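PDB 5UWY: thioredoxin reductase from Streptococcus pyogenes, which probably catalyses the NADPH-dependent reduction of thioredoxin, passing electrons through bound FAD and a redox-active disulfide. Local coordinates for residues 13-18 against 272-277; 114-117 against 121-124; 139-144 against 232-237. One frame throughout, in Å; residues are numbered along the deposited sequence.

Interaction 1 of 3, residues 13-18 against 272-277; sequences GPAGMT and FAIGDV. With FAD (flavin-adenine dinucleotide), chain B.
The glycine-rich turn of a Rossmann-type FAD-binding fold meets a second phosphate-binding loop here, Ala-15 at the start of helix 14-25 lying against Ile-274 and Gly-275 where strand 271-273 runs out. Gly-13, at the N-cap, and Gly-16 fit the GxGxxG pattern of such folds. From segment 272-277, Ile-274 supplies the larger share of the contact, against Ala-15. Its CG1 branch lies between the backbone N and the carbonyl carbon (chi1 55°) and then runs straight, which carries CD1 alongside the first turn of the helix, 3.3 Å from Ala-15 O and 3.7 Å from Ala-15 CB. Gly-275 CA also lies against the methyl of Ala-15, 3.7 Å from its CB.

The two segments share one phosphate of FAD, the one next to the ribityl chain. Asp-276 N donates to FAD O1P at 2.8 Å (N-H...O 158°), while Ala-15 N reaches FAD O2P in a weak bond of 3.3 Å. The phosphate is thus gripped through backbone amides from two distant parts of the chain, and the helix N-terminus would probably favour its negative charge. Helix 285-304 packs on both segments, with Ala-288 against Ala-15 and Ala-295 against Ile-274, and on the strand side Ile-274 pairs through its backbone with Ile-108 of strand 105-108.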
loop_
_atom_site.group_PDB
_atom_site.type_symbol
_atom_site.label_atom_id
_atom_site.label_comp_id
_atom_site.label_asym_id
_atom_site.label_seq_id
_atom_site.Cartn_x
_atom_site.Cartn_y
_atom_site.Cartn_z
ATOM N N GLY A 13 -8.797 -9.379 6.427
ATOM C CA GLY A 13 -8.459 -9.246 5.032
ATOM C C GLY A 13 -7.004 -8.854 4.890
ATOM O O GLY A 13 -6.222 -8.955 5.841
ATOM N N PRO A 14 -6.607 -8.399 3.698
ATOM C CA PRO A 14 -5.226 -7.907 3.539
ATOM C C PRO A 14 -4.900 -6.772 4.491
ATOM O O PRO A 14 -3.816 -6.745 5.092
ATOM C CB PRO A 14 -5.179 -7.445 2.074
ATOM C CG PRO A 14 -6.384 -8.042 1.415
ATOM C CD PRO A 14 -7.412 -8.242 2.475
ATOM N N ALA A 15 -5.838 -5.838 4.658
ATOM C CA ALA A 15 -5.619 -4.690 5.528
ATOM C C ALA A 15 -5.412 -5.127 6.971
ATOM O O ALA A 15 -4.378 -4.830 7.586
ATOM C CB ALA A 15 -6.800 -3.726 5.415
ATOM N N GLY A 16 -6.393 -5.841 7.528
ATOM C CA GLY A 16 -6.289 -6.264 8.915
ATOM C C GLY A 16 -5.038 -7.074 9.186
ATOM O O GLY A 16 -4.377 -6.890 10.211
HETATM N N MSE A 17 -4.681 -7.957 8.262
HETATM C CA MSE A 17 -3.526 -8.822 8.436
HETATM C C MSE A 17 -2.216 -8.050 8.354
HETATM O O MSE A 17 -1.257 -8.375 9.051
HETATM C CB MSE A 17 -3.547 -9.938 7.397
HETATM C CG MSE A 17 -4.045 -11.257 7.949
HETATM SE SE MSE A 17 -3.987 -12.669 6.624
HETATM C CE MSE A 17 -5.863 -12.760 6.151
ATOM N N THR A 18 -2.171 -7.024 7.500
ATOM C CA THR A 18 -0.969 -6.198 7.431
ATOM C C THR A 18 -0.812 -5.356 8.691
ATOM O O THR A 18 0.293 -5.241 9.238
ATOM C CB THR A 18 -1.007 -5.311 6.190
ATOM O OG1 THR A 18 -1.207 -6.128 5.030
ATOM C CG2 THR A 18 0.303 -4.544 6.047
ATOM N N PHE A 272 -8.843 3.271 14.656
ATOM C CA PHE A 272 -8.406 3.470 13.286
ATOM C C PHE A 272 -9.257 2.620 12.351
ATOM O O PHE A 272 -9.882 1.637 12.762
ATOM C CB PHE A 272 -6.923 3.101 13.109
ATOM C CG PHE A 272 -5.998 3.785 14.077
ATOM C CD1 PHE A 272 -5.920 3.369 15.397
ATOM C CD2 PHE A 272 -5.203 4.844 13.665
ATOM C CE1 PHE A 272 -5.075 3.997 16.290
ATOM C CE2 PHE A 272 -4.354 5.475 14.552
ATOM C CZ PHE A 272 -4.289 5.052 15.865
ATOM N N ALA A 273 -9.281 3.013 11.082
ATOM C CA ALA A 273 -9.952 2.251 10.042
ATOM C C ALA A 273 -9.017 2.117 8.855
ATOM O O ALA A 273 -8.307 3.064 8.503
ATOM C CB ALA A 273 -11.262 2.908 9.610
ATOM N N ILE A 274 -9.003 0.927 8.251
ATOM C CA ILE A 274 -8.121 0.636 7.131
ATOM C C ILE A 274 -8.865 -0.185 6.095
ATOM O O ILE A 274 -9.890 -0.812 6.376
ATOM C CB ILE A 274 -6.852 -0.132 7.547
ATOM C CG1 ILE A 274 -7.237 -1.413 8.288
ATOM C CG2 ILE A 274 -5.944 0.751 8.362
ATOM C CD1 ILE A 274 -6.057 -2.237 8.723
ATOM N N GLY A 275 -8.308 -0.193 4.889
ATOM C CA GLY A 275 -8.839 -1.019 3.830
ATOM C C GLY A 275 -10.072 -0.419 3.178
ATOM O O GLY A 275 -10.234 0.794 3.074
ATOM N N ASP A 276 -10.955 -1.312 2.739
ATOM C CA ASP A 276 -12.109 -0.977 1.918
ATOM C C ASP A 276 -13.288 -0.445 2.714
ATOM O O ASP A 276 -14.176 0.186 2.123
ATOM C CB ASP A 276 -12.530 -2.214 1.132
ATOM C CG ASP A 276 -11.505 -2.611 0.097
ATOM O OD1 ASP A 276 -10.300 -2.411 0.363
ATOM O OD2 ASP A 276 -11.892 -3.145 -0.954
ATOM N N VAL A 277 -13.315 -0.686 4.026
ATOM C CA VAL A 277 -14.311 -0.075 4.890
ATOM C C VAL A 277 -14.188 1.444 4.924
ATOM O O VAL A 277 -15.048 2.122 5.503
ATOM C CB VAL A 277 -14.196 -0.665 6.312
ATOM C CG1 VAL A 277 -13.156 0.093 7.126
ATOM C CG2 VAL A 277 -15.546 -0.656 7.006
HETATM P PA FAD B . -12.039 -7.386 3.285
HETATM O O1A FAD B . -10.971 -8.334 2.877
HETATM O O2A FAD B . -13.322 -7.409 2.449
HETATM O O5B FAD B . -12.445 -7.609 4.773
HETATM C C5B FAD B . -13.593 -8.411 5.117
HETATM C C4B FAD B . -13.305 -9.183 6.375
HETATM O O4B FAD B . -14.012 -8.574 7.482
HETATM C C3B FAD B . -13.732 -10.654 6.335
HETATM O O3B FAD B . -12.702 -11.508 6.827
HETATM C C2B FAD B . -14.984 -10.677 7.215
HETATM O O2B FAD B . -15.144 -11.945 7.844
HETATM C C1B FAD B . -14.635 -9.590 8.229
HETATM N N9A FAD B . -15.776 -9.023 8.947
HETATM C C8A FAD B . -16.753 -8.194 8.459
HETATM N N7A FAD B . -17.655 -7.841 9.345
HETATM C C5A FAD B . -17.238 -8.482 10.500
HETATM C C6A FAD B . -17.765 -8.515 11.807
HETATM N N6A FAD B . -18.869 -7.863 12.176
HETATM N N1A FAD B . -17.104 -9.254 12.728
HETATM C C2A FAD B . -15.999 -9.907 12.361
HETATM N N3A FAD B . -15.412 -9.947 11.164
HETATM C C4A FAD B . -16.086 -9.210 10.274
HETATM N N1 FAD B . -8.297 -7.493 -5.234
HETATM C C2 FAD B . -7.206 -7.276 -6.027
HETATM O O2 FAD B . -6.191 -6.713 -5.599
HETATM N N3 FAD B . -7.225 -7.697 -7.346
HETATM C C4 FAD B . -8.270 -8.335 -7.981
HETATM O O4 FAD B . -8.169 -8.662 -9.162
HETATM C C4X FAD B . -9.425 -8.556 -7.132
HETATM N N5 FAD B . -10.462 -9.152 -7.652
HETATM C C5X FAD B . -11.566 -9.362 -6.845
HETATM C C6 FAD B . -12.679 -9.999 -7.390
HETATM C C7 FAD B . -13.814 -10.239 -6.624
HETATM C C7M FAD B . -14.997 -10.930 -7.250
HETATM C C8 FAD B . -13.841 -9.833 -5.279
HETATM C C8M FAD B . -15.055 -10.077 -4.423
HETATM C C9 FAD B . -12.731 -9.196 -4.731
HETATM C C9A FAD B . -11.597 -8.958 -5.501
HETATM N N10 FAD B . -10.459 -8.301 -4.981
HETATM C C10 FAD B . -9.347 -8.097 -5.770
HETATM C "C1'" FAD B . -10.410 -7.885 -3.568
HETATM C "C2'" FAD B . -10.664 -6.398 -3.346
HETATM O "O2'" FAD B . -9.457 -5.648 -3.485
HETATM C "C3'" FAD B . -11.206 -6.192 -1.930
HETATM O "O3'" FAD B . -11.775 -4.891 -1.871
HETATM C "C4'" FAD B . -10.190 -6.339 -0.790
HETATM O "O4'" FAD B . -9.902 -7.721 -0.578
HETATM C "C5'" FAD B . -10.688 -5.721 0.502
HETATM O "O5'" FAD B . -9.697 -5.902 1.536
HETATM P P FAD B . -9.977 -5.451 3.025
HETATM O O1P FAD B . -9.948 -3.923 3.101
HETATM O O2P FAD B . -9.081 -6.111 4.009
HETATM O O3P FAD B . -11.482 -5.901 3.271
#

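Interaction 2 of 3, residues 114-117 against 121-124. With FAD (flavin-adenine dinucleotide), chain B.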
loop_
_atom_site.group_PDB
_atom_site.type_symbol
_atom_site.label_atom_id
_atom_site.label_comp_id
_atom_site.label_asym_id
_atom_site.label_seq_id
_atom_site.Cartn_x
_atom_site.Cartn_y
_atom_site.Cartn_z
ATOM N N TYR A 114 -19.627 -6.593 -2.072
ATOM C CA TYR A 114 -20.226 -6.277 -3.359
ATOM C C TYR A 114 -21.701 -6.664 -3.347
ATOM O O TYR A 114 -22.040 -7.828 -3.103
ATOM C CB TYR A 114 -19.479 -7.020 -4.464
ATOM C CG TYR A 114 -18.196 -6.349 -4.906
ATOM C CD1 TYR A 114 -18.205 -5.062 -5.387
ATOM C CD2 TYR A 114 -16.978 -7.013 -4.861
ATOM C CE1 TYR A 114 -17.040 -4.447 -5.796
ATOM C CE2 TYR A 114 -15.803 -6.388 -5.277
ATOM C CZ TYR A 114 -15.851 -5.102 -5.738
ATOM O OH TYR A 114 -14.697 -4.467 -6.160
ATOM N N ARG A 115 -22.582 -5.698 -3.597
ATOM C CA ARG A 115 -23.991 -6.032 -3.756
ATOM C C ARG A 115 -24.170 -6.924 -4.978
ATOM O O ARG A 115 -23.398 -6.859 -5.937
ATOM C CB ARG A 115 -24.845 -4.768 -3.880
ATOM C CG ARG A 115 -24.875 -3.924 -2.614
ATOM C CD ARG A 115 -25.583 -2.588 -2.817
ATOM N NE ARG A 115 -27.006 -2.670 -2.492
ATOM C CZ ARG A 115 -27.983 -2.619 -3.391
ATOM N NH1 ARG A 115 -27.692 -2.481 -4.678
ATOM N NH2 ARG A 115 -29.249 -2.706 -3.003
ATOM N N VAL A 116 -25.187 -7.781 -4.934
ATOM C CA VAL A 116 -25.393 -8.789 -5.961
ATOM C C VAL A 116 -26.703 -8.505 -6.691
ATOM O O VAL A 116 -27.476 -7.624 -6.314
ATOM C CB VAL A 116 -25.382 -10.218 -5.386
ATOM C CG1 VAL A 116 -24.033 -10.519 -4.748
ATOM C CG2 VAL A 116 -26.501 -10.389 -4.378
ATOM N N LEU A 117 -26.941 -9.273 -7.752
ATOM C CA LEU A 117 -28.088 -9.059 -8.625
ATOM C C LEU A 117 -29.274 -9.954 -8.297
ATOM O O LEU A 117 -30.410 -9.595 -8.621
ATOM C CB LEU A 117 -27.685 -9.286 -10.086
ATOM C CG LEU A 117 -28.179 -8.300 -11.142
ATOM C CD1 LEU A 117 -28.251 -6.897 -10.572
ATOM C CD2 LEU A 117 -27.252 -8.338 -12.345
ATOM N N GLY A 121 -26.922 -18.447 -11.322
ATOM C CA GLY A 121 -25.718 -18.555 -12.113
ATOM C C GLY A 121 -24.700 -17.464 -11.859
ATOM O O GLY A 121 -23.521 -17.647 -12.185
ATOM N N GLU A 122 -25.123 -16.333 -11.289
ATOM C CA GLU A 122 -24.173 -15.279 -10.948
ATOM C C GLU A 122 -23.295 -15.698 -9.775
ATOM O O GLU A 122 -22.074 -15.505 -9.799
ATOM C CB GLU A 122 -24.918 -13.981 -10.636
ATOM C CG GLU A 122 -24.291 -13.164 -9.522
ATOM C CD GLU A 122 -25.144 -11.986 -9.109
ATOM O OE1 GLU A 122 -25.130 -10.969 -9.831
ATOM O OE2 GLU A 122 -25.829 -12.076 -8.068
ATOM N N GLU A 123 -23.902 -16.256 -8.724
ATOM C CA GLU A 123 -23.107 -16.868 -7.664
ATOM C C GLU A 123 -22.162 -17.906 -8.234
ATOM O O GLU A 123 -20.969 -17.930 -7.901
ATOM C CB GLU A 123 -24.026 -17.497 -6.608
ATOM C CG GLU A 123 -23.338 -17.960 -5.314
ATOM C CD GLU A 123 -22.638 -19.303 -5.435
ATOM O OE1 GLU A 123 -21.855 -19.650 -4.526
ATOM O OE2 GLU A 123 -22.901 -20.030 -6.417
ATOM N N TYR A 124 -22.679 -18.755 -9.117
ATOM C CA TYR A 124 -21.917 -19.903 -9.583
ATOM C C TYR A 124 -20.653 -19.478 -10.325
ATOM O O TYR A 124 -19.549 -19.927 -9.996
ATOM C CB TYR A 124 -22.805 -20.770 -10.468
ATOM C CG TYR A 124 -22.279 -22.160 -10.677
ATOM C CD1 TYR A 124 -22.398 -23.126 -9.687
ATOM C CD2 TYR A 124 -21.661 -22.507 -11.865
ATOM C CE1 TYR A 124 -21.912 -24.402 -9.879
ATOM C CE2 TYR A 124 -21.175 -23.774 -12.067
ATOM C CZ TYR A 124 -21.303 -24.714 -11.073
ATOM O OH TYR A 124 -20.813 -25.970 -11.290
HETATM P PA FAD B . -12.039 -7.386 3.285
HETATM O O1A FAD B . -10.971 -8.334 2.877
HETATM O O2A FAD B . -13.322 -7.409 2.449
HETATM O O5B FAD B . -12.445 -7.609 4.773
HETATM C C5B FAD B . -13.593 -8.411 5.117
HETATM C C4B FAD B . -13.305 -9.183 6.375
HETATM O O4B FAD B . -14.012 -8.574 7.482
HETATM C C3B FAD B . -13.732 -10.654 6.335
HETATM O O3B FAD B . -12.702 -11.508 6.827
HETATM C C2B FAD B . -14.984 -10.677 7.215
HETATM O O2B FAD B . -15.144 -11.945 7.844
HETATM C C1B FAD B . -14.635 -9.590 8.229
HETATM N N9A FAD B . -15.776 -9.023 8.947
HETATM C C8A FAD B . -16.753 -8.194 8.459
HETATM N N7A FAD B . -17.655 -7.841 9.345
HETATM C C5A FAD B . -17.238 -8.482 10.500
HETATM C C6A FAD B . -17.765 -8.515 11.807
HETATM N N6A FAD B . -18.869 -7.863 12.176
HETATM N N1A FAD B . -17.104 -9.254 12.728
HETATM C C2A FAD B . -15.999 -9.907 12.361
HETATM N N3A FAD B . -15.412 -9.947 11.164
HETATM C C4A FAD B . -16.086 -9.210 10.274
HETATM N N1 FAD B . -8.297 -7.493 -5.234
HETATM C C2 FAD B . -7.206 -7.276 -6.027
HETATM O O2 FAD B . -6.191 -6.713 -5.599
HETATM N N3 FAD B . -7.225 -7.697 -7.346
HETATM C C4 FAD B . -8.270 -8.335 -7.981
HETATM O O4 FAD B . -8.169 -8.662 -9.162
HETATM C C4X FAD B . -9.425 -8.556 -7.132
HETATM N N5 FAD B . -10.462 -9.152 -7.652
HETATM C C5X FAD B . -11.566 -9.362 -6.845
HETATM C C6 FAD B . -12.679 -9.999 -7.390
HETATM C C7 FAD B . -13.814 -10.239 -6.624
HETATM C C7M FAD B . -14.997 -10.930 -7.250
HETATM C C8 FAD B . -13.841 -9.833 -5.279
HETATM C C8M FAD B . -15.055 -10.077 -4.423
HETATM C C9 FAD B . -12.731 -9.196 -4.731
HETATM C C9A FAD B . -11.597 -8.958 -5.501
HETATM N N10 FAD B . -10.459 -8.301 -4.981
HETATM C C10 FAD B . -9.347 -8.097 -5.770
HETATM C "C1'" FAD B . -10.410 -7.885 -3.568
HETATM C "C2'" FAD B . -10.664 -6.398 -3.346
HETATM O "O2'" FAD B . -9.457 -5.648 -3.485
HETATM C "C3'" FAD B . -11.206 -6.192 -1.930
HETATM O "O3'" FAD B . -11.775 -4.891 -1.871
HETATM C "C4'" FAD B . -10.190 -6.339 -0.790
HETATM O "O4'" FAD B . -9.902 -7.721 -0.578
HETATM C "C5'" FAD B . -10.688 -5.721 0.502
HETATM O "O5'" FAD B . -9.697 -5.902 1.536
HETATM P P FAD B . -9.977 -5.451 3.025
HETATM O O1P FAD B . -9.948 -3.923 3.101
HETATM O O2P FAD B . -9.081 -6.111 4.009
HETATM O O3P FAD B . -11.482 -5.901 3.271
#
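Two torsions of Glu-122 explain how its acid reaches Leu-117: chi1, at 144°, lies away from the usual staggered values, and beyond CG the chain is extended (chi2 -172°), so that the carboxylate is carried across the loop to the backbone facing it. There it receives the amide of Leu-117 in a forked arrangement. The main bond runs from Leu-117 N to Glu-122 OE2, 3.0 Å long with an N-H...O angle of 152°, and uses the syn lone pair of that oxygen. A weak second branch joins Leu-117 N to Glu-122 OE1 at 3.2 Å. One N-H is therefore shared by both oxygens of the carboxylate, which would tend to limit its rotation. OE2 also accepts a weak bond from Gly-118 N, so two successive backbone amides point at the acid, an environment consistent with an ionised carboxylate.

Apolar atoms frame this polar centre. Val-116 comes at OE2 from one side, its CB 3.3 Å from Glu-122 OE2 and both methyls farther off. Leu-117 brings its CB up to OE1, while Ile-235 and Tyr-132 pack against the glutamate side chain.

At the end of strand 112-114, Tyr-114 turns to the cofactor: its ring offers an edge, with CD2 3.6 Å from the FAD methyl C8M, which lies in the ring plane. Arg-115 bonds through its backbone to Gly-238 and through NH1 to Val-237 O. Buried Glu-122 closes this loop on itself by accepting Leu-117 N and, weakly, Gly-118 N. Strand 112-114 is probably one of the two links between the FAD and NADPH domains, as in relatives of the thioredoxin reductase family, and this loop follows it.

Interaction 3 of 3, residues 139-144 against 232-237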
loop_
_atom_site.group_PDB
_atom_site.type_symbol
_atom_site.label_atom_id
_atom_site.label_comp_id
_atom_site.label_asym_id
_atom_site.label_seq_id
_atom_site.Cartn_x
_atom_site.Cartn_y
_atom_site.Cartn_z
ATOM N N ALA A 139 -8.358 -7.274 -17.291
ATOM C CA ALA A 139 -7.225 -7.651 -18.126
ATOM C C ALA A 139 -7.186 -9.140 -18.460
ATOM O O ALA A 139 -6.312 -9.563 -19.224
ATOM C CB ALA A 139 -5.917 -7.243 -17.441
ATOM N N PHE A 140 -8.097 -9.944 -17.904
ATOM C CA PHE A 140 -8.153 -11.366 -18.222
ATOM C C PHE A 140 -8.970 -11.648 -19.473
ATOM O O PHE A 140 -8.760 -12.683 -20.116
ATOM C CB PHE A 140 -8.754 -12.155 -17.057
ATOM C CG PHE A 140 -7.876 -12.225 -15.847
ATOM C CD1 PHE A 140 -6.520 -12.470 -15.971
ATOM C CD2 PHE A 140 -8.408 -12.049 -14.581
ATOM C CE1 PHE A 140 -5.710 -12.539 -14.854
ATOM C CE2 PHE A 140 -7.606 -12.115 -13.459
ATOM C CZ PHE A 140 -6.255 -12.360 -13.595
ATOM N N PHE A 141 -9.883 -10.755 -19.829
ATOM C CA PHE A 141 -10.859 -10.988 -20.894
ATOM C C PHE A 141 -10.504 -10.194 -22.146
ATOM O O PHE A 141 -11.340 -9.517 -22.741
ATOM C CB PHE A 141 -12.269 -10.648 -20.406
ATOM C CG PHE A 141 -12.708 -11.420 -19.179
ATOM C CD1 PHE A 141 -12.054 -11.280 -17.965
ATOM C CD2 PHE A 141 -13.777 -12.298 -19.252
ATOM C CE1 PHE A 141 -12.455 -11.988 -16.851
ATOM C CE2 PHE A 141 -14.185 -13.010 -18.137
ATOM C CZ PHE A 141 -13.522 -12.855 -16.935
ATOM N N ARG A 142 -9.238 -10.272 -22.546
ATOM C CA ARG A 142 -8.762 -9.530 -23.706
ATOM C C ARG A 142 -9.372 -10.084 -24.989
ATOM O O ARG A 142 -9.360 -11.297 -25.222
ATOM C CB ARG A 142 -7.237 -9.592 -23.774
ATOM C CG ARG A 142 -6.628 -8.830 -24.937
ATOM C CD ARG A 142 -5.152 -8.539 -24.701
ATOM N NE ARG A 142 -4.954 -7.443 -23.757
ATOM N N ASP A 143 -9.910 -9.184 -25.818
ATOM C CA ASP A 143 -10.417 -9.521 -27.152
ATOM C C ASP A 143 -11.590 -10.497 -27.088
ATOM O O ASP A 143 -11.728 -11.382 -27.933
ATOM C CB ASP A 143 -9.301 -10.071 -28.042
ATOM C CG ASP A 143 -8.259 -9.026 -28.379
ATOM O OD1 ASP A 143 -8.638 -7.854 -28.588
ATOM O OD2 ASP A 143 -7.061 -9.376 -28.433
ATOM N N GLN A 144 -12.450 -10.328 -26.087
ATOM C CA GLN A 144 -13.660 -11.125 -25.950
ATOM C C GLN A 144 -14.858 -10.190 -25.863
ATOM O O GLN A 144 -14.730 -8.968 -25.962
ATOM C CB GLN A 144 -13.586 -12.044 -24.724
ATOM C CG GLN A 144 -12.206 -12.623 -24.481
ATOM C CD GLN A 144 -12.190 -13.640 -23.362
ATOM O OE1 GLN A 144 -13.187 -13.826 -22.665
ATOM N NE2 GLN A 144 -11.056 -14.305 -23.182
ATOM N N GLY A 232 -17.612 -12.595 -20.820
ATOM C CA GLY A 232 -17.618 -12.130 -19.445
ATOM C C GLY A 232 -18.833 -11.297 -19.112
ATOM O O GLY A 232 -19.505 -10.751 -19.992
ATOM N N VAL A 233 -19.112 -11.214 -17.816
ATOM C CA VAL A 233 -20.107 -10.292 -17.291
ATOM C C VAL A 233 -19.498 -9.554 -16.102
ATOM O O VAL A 233 -18.809 -10.159 -15.267
ATOM C CB VAL A 233 -21.427 -11.010 -16.927
ATOM C CG1 VAL A 233 -21.375 -11.627 -15.551
ATOM C CG2 VAL A 233 -22.625 -10.047 -17.062
ATOM N N PHE A 234 -19.670 -8.234 -16.092
ATOM C CA PHE A 234 -19.248 -7.355 -15.016
ATOM C C PHE A 234 -20.458 -6.574 -14.521
ATOM O O PHE A 234 -21.166 -5.931 -15.309
ATOM C CB PHE A 234 -18.103 -6.421 -15.467
ATOM C CG PHE A 234 -16.849 -7.146 -15.897
ATOM C CD1 PHE A 234 -16.800 -7.831 -17.098
ATOM C CD2 PHE A 234 -15.735 -7.183 -15.066
ATOM C CE1 PHE A 234 -15.651 -8.518 -17.484
ATOM C CE2 PHE A 234 -14.583 -7.872 -15.450
ATOM C CZ PHE A 234 -14.540 -8.538 -16.658
ATOM N N ILE A 235 -20.719 -6.697 -13.225
ATOM C CA ILE A 235 -21.877 -6.116 -12.571
ATOM C C ILE A 235 -21.384 -5.170 -11.497
ATOM O O ILE A 235 -20.541 -5.535 -10.669
ATOM C CB ILE A 235 -22.784 -7.182 -11.939
ATOM C CG1 ILE A 235 -23.046 -8.310 -12.924
ATOM C CG2 ILE A 235 -24.100 -6.550 -11.449
ATOM C CD1 ILE A 235 -23.320 -9.638 -12.254
ATOM N N TYR A 236 -21.908 -3.959 -11.517
ATOM C CA TYR A 236 -21.754 -3.036 -10.406
ATOM C C TYR A 236 -23.119 -2.484 -10.032
ATOM O O TYR A 236 -23.759 -1.809 -10.842
ATOM C CB TYR A 236 -20.783 -1.896 -10.699
ATOM C CG TYR A 236 -20.098 -1.607 -9.388
ATOM C CD1 TYR A 236 -20.179 -0.381 -8.756
ATOM C CD2 TYR A 236 -19.460 -2.625 -8.736
ATOM C CE1 TYR A 236 -19.555 -0.162 -7.499
ATOM C CE2 TYR A 236 -18.848 -2.435 -7.518
ATOM C CZ TYR A 236 -18.898 -1.222 -6.915
ATOM O OH TYR A 236 -18.245 -1.123 -5.693
ATOM N N VAL A 237 -23.575 -2.798 -8.820
ATOM C CA VAL A 237 -24.854 -2.322 -8.321
ATOM C C VAL A 237 -24.720 -1.500 -7.055
ATOM O O VAL A 237 -25.727 -1.171 -6.437
ATOM C CB VAL A 237 -25.819 -3.506 -8.102
ATOM C CG1 VAL A 237 -26.438 -3.930 -9.418
ATOM C CG2 VAL A 237 -25.084 -4.673 -7.479
#
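One face of the Phe-141 ring receives the edge of Phe-234, in a T-shaped (edge-to-face) pair with centroids 5.3 Å apart and planes at 73°; Gly-232 CA approaches the same Phe-141 ring obliquely. The pair joins a loop to the second parallel sheet of the chain, which, as in relatives, probably forms the Rossmann-type NADPH-binding domain. Strand 232-235 runs there between strands 130-131 and 145-149, and the loop 139-144 leads into the latter through a type II turn from Phe-141 to Gln-144. Both phenylalanines have CG beside the backbone N and anti to the carbonyl carbon (chi1 -58° in Phe-141), which turns the rings toward each other.

Leu-146 of the neighbouring strand touches both rings, and Leu-162 of helix 153-162 packs on Phe-234, so the pair is packed between strand 145-149 and, at Phe-234, helix 153-162. Nearby, Phe-140 makes a cation-pi contact with Arg-25 of the second subunit, placing this loop at the dimer interface. Only the far corner of the Phe-234 ring does the touching: CZ sits over the rim of the face, 3.9 Å from Phe-141 CD1 and 4.0 Å from Phe-141 CE1.

The three contacts sample the two domains and the connection between them. Interaction 1 closes the FAD domain around the phosphate, and interactions 2 and 3 are nested inside the long loop it closes. Interaction 1 and interaction 2 meet different parts of one cofactor, phosphate and flavin methyl, with centres 24 Å apart and nearest atoms about 6 Å apart. Interactions 2 and 3, with centres 14 Å apart, touch directly: besides the Arg-115 to Val-237 bond, Leu-117 CD1 lies 3.7 Å from Val-237 CG1. Strand 232-235 carries Phe-234 of the aromatic pair, its side chain about 9 Å from FAD, while Ile-235 and, beyond the strand, Val-237 pack on the connecting loop.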